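Local coordinates for SM80.1 Vicilin (Solanum melongena, PDB 5VF5), which is a 7S vicilin of the cupin superfamily that binds copper and probably serves as a seed storage protein, at residues 211-216 and 227-231; 248-253 and 329-335; 273-279 and 309-315. All coordinates share one frame. Residues are numbered along the deposited sequence.

Contact 1 (211-216 and 227-231); sequences FNLMKE and FIEAS
This is an apolar contact in the second cupin domain, where a turn packs on strand 225-230. Residues 211-216 form a loop that lies against the strand without pairing with it; the nearest CA atoms, of Leu213 and Ala230, are 7.5 Å apart. The loop makes a type I beta turn from Leu213 to Glu216, with Glu216 N bonded to Leu213 O at 3.0 Å. An Asx turn overlaps its start: Asn212 OD1 accepts from Met214 N at 3.0 Å. Leu213 (chi1 m, chi2 p) points toward the strand. Leu213 CD2 lies 4.1 Å from Ile228 CD1 and 3.4 Å from Glu229 O, and Leu213 CD1 is 4.0 Å from Ala230 CB. Phe211 (chi1 p) brings CE2, at its ring edge, to 3.6 Å from Ala230 CB. Glu216 OE1 passes 3.7 Å from Ile228 CD1, but its charge pairs with Arg234. The segments are therefore held together by apolar side chains, while each polar turn bond stays within the loop.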
loop_
_atom_site.group_PDB
_atom_site.type_symbol
_atom_site.label_atom_id
_atom_site.label_comp_id
_atom_site.label_asym_id
_atom_site.label_seq_id
_atom_site.Cartn_x
_atom_site.Cartn_y
_atom_site.Cartn_z
ATOM N N PHE A 211 14.413 -2.669 -1.901
ATOM C CA PHE A 211 15.065 -1.685 -1.088
ATOM C C PHE A 211 14.304 -1.490 0.207
ATOM O O PHE A 211 13.128 -1.816 0.302
ATOM C CB PHE A 211 15.245 -0.342 -1.822
ATOM C CG PHE A 211 14.006 0.191 -2.458
ATOM C CD1 PHE A 211 13.648 -0.199 -3.744
ATOM C CD2 PHE A 211 13.242 1.155 -1.811
ATOM C CE1 PHE A 211 12.502 0.327 -4.357
ATOM C CE2 PHE A 211 12.115 1.676 -2.414
ATOM C CZ PHE A 211 11.756 1.278 -3.684
ATOM N N ASN A 212 14.960 -0.896 1.193
ATOM C CA ASN A 212 14.422 -0.818 2.558
ATOM C C ASN A 212 15.015 0.414 3.231
ATOM O O ASN A 212 16.237 0.586 3.243
ATOM C CB ASN A 212 14.786 -2.099 3.293
ATOM C CG ASN A 212 14.078 -2.261 4.627
ATOM O OD1 ASN A 212 14.127 -1.370 5.460
ATOM N ND2 ASN A 212 13.429 -3.447 4.851
ATOM N N LEU A 213 14.151 1.295 3.731
ATOM C CA LEU A 213 14.601 2.560 4.317
ATOM C C LEU A 213 14.470 2.570 5.845
ATOM O O LEU A 213 14.692 3.615 6.452
ATOM C CB LEU A 213 13.777 3.715 3.721
ATOM C CG LEU A 213 14.004 4.077 2.241
ATOM C CD1 LEU A 213 13.396 3.079 1.254
ATOM C CD2 LEU A 213 13.433 5.459 1.947
ATOM N N MET A 214 14.155 1.412 6.443
ATOM C CA MET A 214 13.794 1.326 7.870
ATOM C C MET A 214 14.882 1.890 8.775
ATOM O O MET A 214 14.582 2.518 9.787
ATOM C CB MET A 214 13.532 -0.123 8.294
ATOM C CG MET A 214 12.124 -0.644 8.023
ATOM S SD MET A 214 11.829 -2.205 8.892
ATOM C CE MET A 214 11.905 -1.670 10.596
ATOM N N LYS A 215 16.137 1.680 8.383
ATOM C CA LYS A 215 17.316 2.078 9.205
ATOM C C LYS A 215 17.806 3.527 8.973
ATOM O O LYS A 215 18.716 4.012 9.661
ATOM C CB LYS A 215 18.478 1.110 8.997
ATOM C CG LYS A 215 18.218 -0.279 9.562
ATOM C CD LYS A 215 19.380 -1.209 9.261
ATOM C CE LYS A 215 19.398 -2.410 10.195
ATOM N NZ LYS A 215 20.568 -3.289 9.918
ATOM N N GLU A 216 17.199 4.210 8.017
ATOM C CA GLU A 216 17.578 5.579 7.688
ATOM C C GLU A 216 16.959 6.546 8.673
ATOM O O GLU A 216 15.942 6.244 9.315
ATOM C CB GLU A 216 17.124 5.931 6.265
ATOM C CG GLU A 216 17.788 5.038 5.226
ATOM C CD GLU A 216 17.434 5.396 3.810
ATOM O OE1 GLU A 216 16.785 6.440 3.567
ATOM O OE2 GLU A 216 17.831 4.624 2.913
ATOM N N PHE A 227 8.312 9.935 9.873
ATOM C CA PHE A 227 7.877 9.774 8.492
ATOM C C PHE A 227 9.102 9.527 7.637
ATOM O O PHE A 227 10.047 10.319 7.680
ATOM C CB PHE A 227 7.190 11.043 8.022
ATOM C CG PHE A 227 6.700 10.963 6.626
ATOM C CD1 PHE A 227 5.435 10.460 6.355
ATOM C CD2 PHE A 227 7.473 11.415 5.572
ATOM C CE1 PHE A 227 4.997 10.382 5.043
ATOM C CE2 PHE A 227 7.035 11.334 4.266
ATOM C CZ PHE A 227 5.770 10.829 3.998
ATOM N N ILE A 228 9.084 8.475 6.826
ATOM C CA ILE A 228 10.064 8.380 5.749
ATOM C C ILE A 228 9.423 7.822 4.519
ATOM O O ILE A 228 8.385 7.126 4.600
ATOM C CB ILE A 228 11.322 7.647 6.111
ATOM C CG1 ILE A 228 12.501 7.986 5.129
ATOM C CG2 ILE A 228 11.032 6.158 6.190
ATOM C CD1 ILE A 228 13.851 7.408 5.524
ATOM N N GLU A 229 9.969 8.227 3.387
ATOM C CA GLU A 229 9.380 7.920 2.137
ATOM C C GLU A 229 10.411 7.551 1.108
ATOM O O GLU A 229 11.492 8.132 1.040
ATOM C CB GLU A 229 8.640 9.171 1.713
ATOM C CG GLU A 229 8.099 9.191 0.346
ATOM C CD GLU A 229 7.415 10.492 0.080
ATOM O OE1 GLU A 229 6.256 10.547 0.407
ATOM O OE2 GLU A 229 8.046 11.429 -0.459
ATOM N N ALA A 230 10.039 6.580 0.290
ATOM C CA ALA A 230 10.725 6.245 -0.927
ATOM C C ALA A 230 10.028 6.989 -2.059
ATOM O O ALA A 230 8.890 6.664 -2.409
ATOM C CB ALA A 230 10.681 4.738 -1.139
ATOM N N SER A 231 10.717 7.996 -2.594
ATOM C CA SER A 231 10.209 8.871 -3.644
ATOM C C SER A 231 10.761 8.462 -4.987
ATOM O O SER A 231 11.889 7.929 -5.064
ATOM C CB SER A 231 10.662 10.321 -3.416
ATOM O OG SER A 231 12.074 10.469 -3.650
#

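Contact 2 (248-253 and 329-335); sequences MNINQG and FIATGGS
In the beta barrel of the second cupin domain, strands 243-250 and 327-331 belong to different sheets and face each other across the interior. Their short segments, 248-250 and 329-331, approach to 8.4 Å, with N-to-C directions 51° apart. This is packing between sheets, not strand pairing.

Phe329 comes first. It has chi1 m, and its CB points toward the other strand. Phe329 CD1 meets Met248 CE at 3.8 Å, and Phe329 CB meets Ile250 CD1 at 3.8 Å. Met248 reaches across with chi1 and chi2 t and chi3 p; Ile250 is m, t. Val256 of strand 254-261 touches both Phe329 and Ile250. The CB of Ile330 points away. Ala331 points inward again, with CB 3.9 Å from Ile250 CG2 and 3.7 Å from Asn251 O. Phe337 adjoins both Ile250 and Ala331.

Beyond Ala331 the chain leaves the strand. Thr332 turns its CB away. Gly333 has positive phi (59/-63), and Gly334 follows at -90/7. A weak bond of 3.4 Å joins Gly334 N to Thr332 O. Ser335 then returns to an extended backbone beside the exposed Gln252, their CA atoms 5.1 Å apart. Here the contact is with the backbone: Ser335 O lies 3.4 Å from Gln252 CB and receives a CA-H...O contact from Gln252 CA at 3.5 Å.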
loop_
_atom_site.group_PDB
_atom_site.type_symbol
_atom_site.label_atom_id
_atom_site.label_comp_id
_atom_site.label_asym_id
_atom_site.label_seq_id
_atom_site.Cartn_x
_atom_site.Cartn_y
_atom_site.Cartn_z
ATOM N N MET A 248 4.657 5.875 7.967
ATOM C CA MET A 248 4.419 6.838 9.039
ATOM C C MET A 248 4.113 6.068 10.289
ATOM O O MET A 248 3.258 5.189 10.283
ATOM C CB MET A 248 3.300 7.829 8.694
ATOM C CG MET A 248 3.080 8.894 9.753
ATOM S SD MET A 248 2.164 10.294 9.119
ATOM C CE MET A 248 0.566 9.527 9.117
ATOM N N ASN A 249 4.807 6.442 11.360
ATOM C CA ASN A 249 4.560 5.920 12.671
ATOM C C ASN A 249 4.282 7.077 13.615
ATOM O O ASN A 249 5.055 8.039 13.668
ATOM C CB ASN A 249 5.745 5.108 13.195
ATOM C CG ASN A 249 5.400 4.375 14.490
ATOM O OD1 ASN A 249 4.468 3.579 14.535
ATOM N ND2 ASN A 249 6.060 4.724 15.552
ATOM N N ILE A 250 3.162 6.975 14.326
ATOM C CA ILE A 250 2.805 7.933 15.373
ATOM C C ILE A 250 2.873 7.158 16.701
ATOM O O ILE A 250 2.161 6.144 16.903
ATOM C CB ILE A 250 1.410 8.532 15.144
ATOM C CG1 ILE A 250 1.317 9.161 13.738
ATOM C CG2 ILE A 250 1.110 9.567 16.222
ATOM C CD1 ILE A 250 -0.014 9.731 13.406
ATOM N N ASN A 251 3.717 7.636 17.600
ATOM C CA ASN A 251 3.858 6.968 18.871
ATOM C C ASN A 251 2.580 7.064 19.702
ATOM O O ASN A 251 1.756 7.966 19.509
ATOM C CB ASN A 251 5.008 7.579 19.631
ATOM C CG ASN A 251 6.362 7.322 19.008
ATOM O OD1 ASN A 251 6.582 6.335 18.333
ATOM N ND2 ASN A 251 7.300 8.168 19.323
ATOM N N GLN A 252 2.396 6.115 20.627
ATOM C CA GLN A 252 1.175 6.144 21.444
ATOM C C GLN A 252 1.078 7.483 22.125
ATOM O O GLN A 252 2.088 8.063 22.548
ATOM C CB GLN A 252 1.112 5.008 22.448
ATOM C CG GLN A 252 2.254 4.810 23.355
ATOM C CD GLN A 252 2.060 3.472 24.142
ATOM O OE1 GLN A 252 1.117 3.332 24.955
ATOM N NE2 GLN A 252 2.904 2.477 23.843
ATOM N N GLY A 253 -0.131 8.023 22.151
ATOM C CA GLY A 253 -0.372 9.335 22.717
ATOM C C GLY A 253 0.076 10.488 21.831
ATOM O O GLY A 253 0.032 11.645 22.271
ATOM N N PHE A 329 -3.935 12.952 11.938
ATOM C CA PHE A 329 -4.180 11.651 12.577
ATOM C C PHE A 329 -3.752 11.757 14.036
ATOM O O PHE A 329 -2.672 12.257 14.323
ATOM C CB PHE A 329 -3.382 10.526 11.946
ATOM C CG PHE A 329 -3.647 10.302 10.489
ATOM C CD1 PHE A 329 -2.920 10.973 9.525
ATOM C CD2 PHE A 329 -4.599 9.385 10.069
ATOM C CE1 PHE A 329 -3.142 10.734 8.167
ATOM C CE2 PHE A 329 -4.831 9.136 8.738
ATOM C CZ PHE A 329 -4.108 9.817 7.776
ATOM N N ILE A 330 -4.556 11.193 14.924
ATOM C CA ILE A 330 -4.333 11.214 16.351
ATOM C C ILE A 330 -4.362 9.723 16.791
ATOM O O ILE A 330 -5.388 9.041 16.681
ATOM C CB ILE A 330 -5.450 11.971 17.111
ATOM C CG1 ILE A 330 -5.475 13.448 16.698
ATOM C CG2 ILE A 330 -5.211 11.856 18.600
ATOM C CD1 ILE A 330 -6.404 13.717 15.527
ATOM N N ALA A 331 -3.231 9.225 17.247
ATOM C CA ALA A 331 -3.120 7.884 17.775
ATOM C C ALA A 331 -3.980 7.730 18.998
ATOM O O ALA A 331 -4.093 8.630 19.844
ATOM C CB ALA A 331 -1.676 7.540 18.077
ATOM N N THR A 332 -4.679 6.617 19.061
ATOM C CA THR A 332 -5.573 6.441 20.173
ATOM C C THR A 332 -4.991 5.313 21.012
ATOM O O THR A 332 -5.039 4.154 20.611
ATOM C CB THR A 332 -7.078 6.417 19.733
ATOM O OG1 THR A 332 -7.383 5.439 18.736
ATOM C CG2 THR A 332 -7.549 7.864 19.205
ATOM N N GLY A 333 -4.208 5.822 22.004
ATOM C CA GLY A 333 -3.715 5.252 23.288
ATOM C C GLY A 333 -2.866 4.020 23.613
ATOM O O GLY A 333 -1.791 4.129 24.232
ATOM N N GLY A 334 -3.360 2.840 23.301
ATOM C CA GLY A 334 -2.669 1.650 23.761
ATOM C C GLY A 334 -1.613 1.095 22.835
ATOM O O GLY A 334 -1.076 0.019 23.084
ATOM N N SER A 335 -1.322 1.817 21.760
ATOM C CA SER A 335 -0.416 1.325 20.733
ATOM C C SER A 335 0.074 2.534 19.945
ATOM O O SER A 335 -0.595 3.586 19.881
ATOM C CB SER A 335 -1.192 0.342 19.786
ATOM O OG SER A 335 -0.414 -0.185 18.729
#

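Contact 3 (273-279 and 309-315); sequences GNARFEM and VRGNLNV
Two neighbouring strands of the second cupin barrel, 275-281 and 307-313, form an antiparallel ladder here. Their short axes lie 4.7 Å apart at 158°. The hydrogen-bonded pairs are Ala275-Leu313, Phe277-Gly311 and Met279-Val309, each satisfied in both directions. Ala275 N gives to Leu313 O at 3.1 Å and Leu313 N to Ala275 O at 2.8 Å. Phe277 N gives to Gly311 O at 2.9 Å and Gly311 N to Phe277 O at 3.3 Å. Met279 N gives to Val309 O at 2.8 Å and Val309 N to Met279 O at 3.0 Å. Arg276-Asn312 and Glu278-Arg310 are the non-hydrogen-bonded pairs.

Phe277 (chi1 p) lays its ring over Gly311, where a CB would clash, and its CD2 is 3.7 Å from Leu313 CG. On the face of Arg276 and Glu278, Glu278 OE2 forms salt bridges with Arg310 NE (3.4 Å, charge only) and Arg276 NH2 (3.5 Å, weak). Past the ladder, Asn314 N bonds Asp317. Asn274 OD1 accepts from Asn314 ND2 at 2.8 Å and from a water, also at 2.8 Å; that water's oxygen in turn accepts from Val315 N at 2.9 Å.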
loop_
_atom_site.group_PDB
_atom_site.type_symbol
_atom_site.label_atom_id
_atom_site.label_comp_id
_atom_site.label_asym_id
_atom_site.label_seq_id
_atom_site.Cartn_x
_atom_site.Cartn_y
_atom_site.Cartn_z
ATOM N N GLY A 273 -2.225 -0.555 15.259
ATOM C CA GLY A 273 -2.872 0.446 16.067
ATOM C C GLY A 273 -4.144 1.034 15.517
ATOM O O GLY A 273 -4.765 0.478 14.589
ATOM N N ASN A 274 -4.523 2.161 16.119
ATOM C CA ASN A 274 -5.772 2.851 15.847
ATOM C C ASN A 274 -5.527 4.342 15.863
ATOM O O ASN A 274 -4.655 4.860 16.595
ATOM C CB ASN A 274 -6.753 2.565 16.985
ATOM C CG ASN A 274 -7.254 1.172 16.977
ATOM O OD1 ASN A 274 -7.834 0.732 16.006
ATOM N ND2 ASN A 274 -6.970 0.438 18.032
ATOM N N ALA A 275 -6.297 5.055 15.059
ATOM C CA ALA A 275 -6.271 6.497 15.081
ATOM C C ALA A 275 -7.608 7.122 14.752
ATOM O O ALA A 275 -8.449 6.528 14.068
ATOM C CB ALA A 275 -5.176 7.028 14.132
ATOM N N ARG A 276 -7.771 8.340 15.219
ATOM C CA ARG A 276 -8.839 9.267 14.827
ATOM C C ARG A 276 -8.229 10.116 13.716
ATOM O O ARG A 276 -7.091 10.536 13.843
ATOM C CB ARG A 276 -9.206 10.110 16.094
ATOM C CG ARG A 276 -9.842 11.481 16.035
ATOM C CD ARG A 276 -9.931 12.091 17.466
ATOM N NE ARG A 276 -10.615 13.388 17.478
ATOM C CZ ARG A 276 -10.424 14.372 18.370
ATOM N NH1 ARG A 276 -9.558 14.228 19.362
ATOM N NH2 ARG A 276 -11.106 15.525 18.273
ATOM N N PHE A 277 -8.942 10.339 12.621
ATOM C CA PHE A 277 -8.526 11.284 11.621
ATOM C C PHE A 277 -9.508 12.406 11.462
ATOM O O PHE A 277 -10.723 12.203 11.641
ATOM C CB PHE A 277 -8.241 10.609 10.282
ATOM C CG PHE A 277 -9.458 10.094 9.563
ATOM C CD1 PHE A 277 -10.126 10.920 8.665
ATOM C CD2 PHE A 277 -9.914 8.798 9.742
ATOM C CE1 PHE A 277 -11.235 10.459 7.964
ATOM C CE2 PHE A 277 -11.035 8.340 9.070
ATOM C CZ PHE A 277 -11.704 9.186 8.194
ATOM N N GLU A 278 -9.037 13.560 11.040
ATOM C CA GLU A 278 -9.893 14.673 10.629
ATOM C C GLU A 278 -9.288 15.253 9.365
ATOM O O GLU A 278 -8.070 15.492 9.322
ATOM C CB GLU A 278 -9.984 15.766 11.676
ATOM C CG GLU A 278 -10.561 15.285 12.985
ATOM C CD GLU A 278 -10.973 16.411 13.920
ATOM O OE1 GLU A 278 -10.544 17.583 13.691
ATOM O OE2 GLU A 278 -11.748 16.114 14.896
ATOM N N MET A 279 -10.074 15.434 8.343
ATOM C CA MET A 279 -9.703 15.963 7.056
ATOM C C MET A 279 -10.631 17.135 6.749
ATOM O O MET A 279 -11.821 17.117 7.130
ATOM C CB MET A 279 -9.800 14.864 5.977
ATOM C CG MET A 279 -9.193 15.223 4.626
ATOM S SD MET A 279 -8.766 13.821 3.568
ATOM C CE MET A 279 -10.396 13.163 3.320
ATOM N N VAL A 309 -14.504 15.927 7.524
ATOM C CA VAL A 309 -14.484 14.534 7.174
ATOM C C VAL A 309 -13.685 13.781 8.228
ATOM O O VAL A 309 -12.513 14.015 8.406
ATOM C CB VAL A 309 -13.919 14.297 5.761
ATOM C CG1 VAL A 309 -13.855 12.827 5.424
ATOM C CG2 VAL A 309 -14.730 15.054 4.714
ATOM N N ARG A 310 -14.351 12.938 9.002
ATOM C CA ARG A 310 -13.789 12.352 10.192
ATOM C C ARG A 310 -14.116 10.897 10.322
ATOM O O ARG A 310 -15.095 10.395 9.786
ATOM C CB ARG A 310 -14.226 13.082 11.429
ATOM C CG ARG A 310 -13.924 14.556 11.379
ATOM C CD ARG A 310 -14.418 15.275 12.568
ATOM N NE ARG A 310 -14.046 16.683 12.513
ATOM C CZ ARG A 310 -14.468 17.572 13.407
ATOM N NH1 ARG A 310 -15.265 17.186 14.410
ATOM N NH2 ARG A 310 -14.101 18.833 13.314
ATOM N N GLY A 311 -13.271 10.219 11.067
ATOM C CA GLY A 311 -13.469 8.847 11.369
ATOM C C GLY A 311 -12.396 8.254 12.223
ATOM O O GLY A 311 -11.493 8.947 12.724
ATOM N N ASN A 312 -12.493 6.949 12.335
ATOM C CA ASN A 312 -11.536 6.144 13.029
ATOM C C ASN A 312 -11.001 5.107 12.086
ATOM O O ASN A 312 -11.707 4.629 11.190
ATOM C CB ASN A 312 -12.199 5.566 14.300
ATOM C CG ASN A 312 -12.424 6.695 15.337
ATOM O OD1 ASN A 312 -13.419 7.426 15.267
ATOM N ND2 ASN A 312 -11.414 6.953 16.158
ATOM N N LEU A 313 -9.710 4.845 12.240
ATOM C CA LEU A 313 -9.008 3.866 11.466
ATOM C C LEU A 313 -8.441 2.739 12.311
ATOM O O LEU A 313 -7.809 2.989 13.346
ATOM C CB LEU A 313 -7.855 4.543 10.696
ATOM C CG LEU A 313 -8.260 5.477 9.591
ATOM C CD1 LEU A 313 -7.073 6.314 9.162
ATOM C CD2 LEU A 313 -8.833 4.673 8.420
ATOM N N ASN A 314 -8.628 1.519 11.826
ATOM C CA ASN A 314 -8.164 0.309 12.467
ATOM C C ASN A 314 -7.282 -0.465 11.501
ATOM O O ASN A 314 -7.259 -0.200 10.281
ATOM C CB ASN A 314 -9.360 -0.621 12.774
ATOM C CG ASN A 314 -10.477 0.067 13.456
ATOM O OD1 ASN A 314 -11.660 -0.128 13.087
ATOM N ND2 ASN A 314 -10.154 0.851 14.463
ATOM N N VAL A 315 -6.601 -1.462 12.039
ATOM C CA VAL A 315 -5.714 -2.294 11.239
ATOM C C VAL A 315 -6.440 -2.842 9.996
ATOM O O VAL A 315 -7.534 -3.375 10.092
ATOM C CB VAL A 315 -5.083 -3.418 12.070
ATOM C CG1 VAL A 315 -4.373 -4.423 11.169
ATOM C CG2 VAL A 315 -4.121 -2.856 13.087
HETATM O O HOH W 1 -6.769 -1.674 14.914
#

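All three contacts belong to the second cupin domain. Contact 1 closes before contact 2 opens, and contact 3 is nested inside the loop closed by contact 2. Contacts 1 and 2 have centres 20 Å apart and share a sheet through neighbouring strands 225-230 and 243-250; Phe227 packs on Met248. Contacts 2 and 3 are closer, with centres 11 Å apart. Strands 327-331 and 275-281 adjoin, with probable hydrogen bonds from Ile330 N to Arg276 O and from Thr332 N to Asn274 O. Contacts 1 and 3 do not touch. Contact 2 thus bridges the two sheets, and strand 275-281 runs on to Cys281, a copper ligand with His283 and His325.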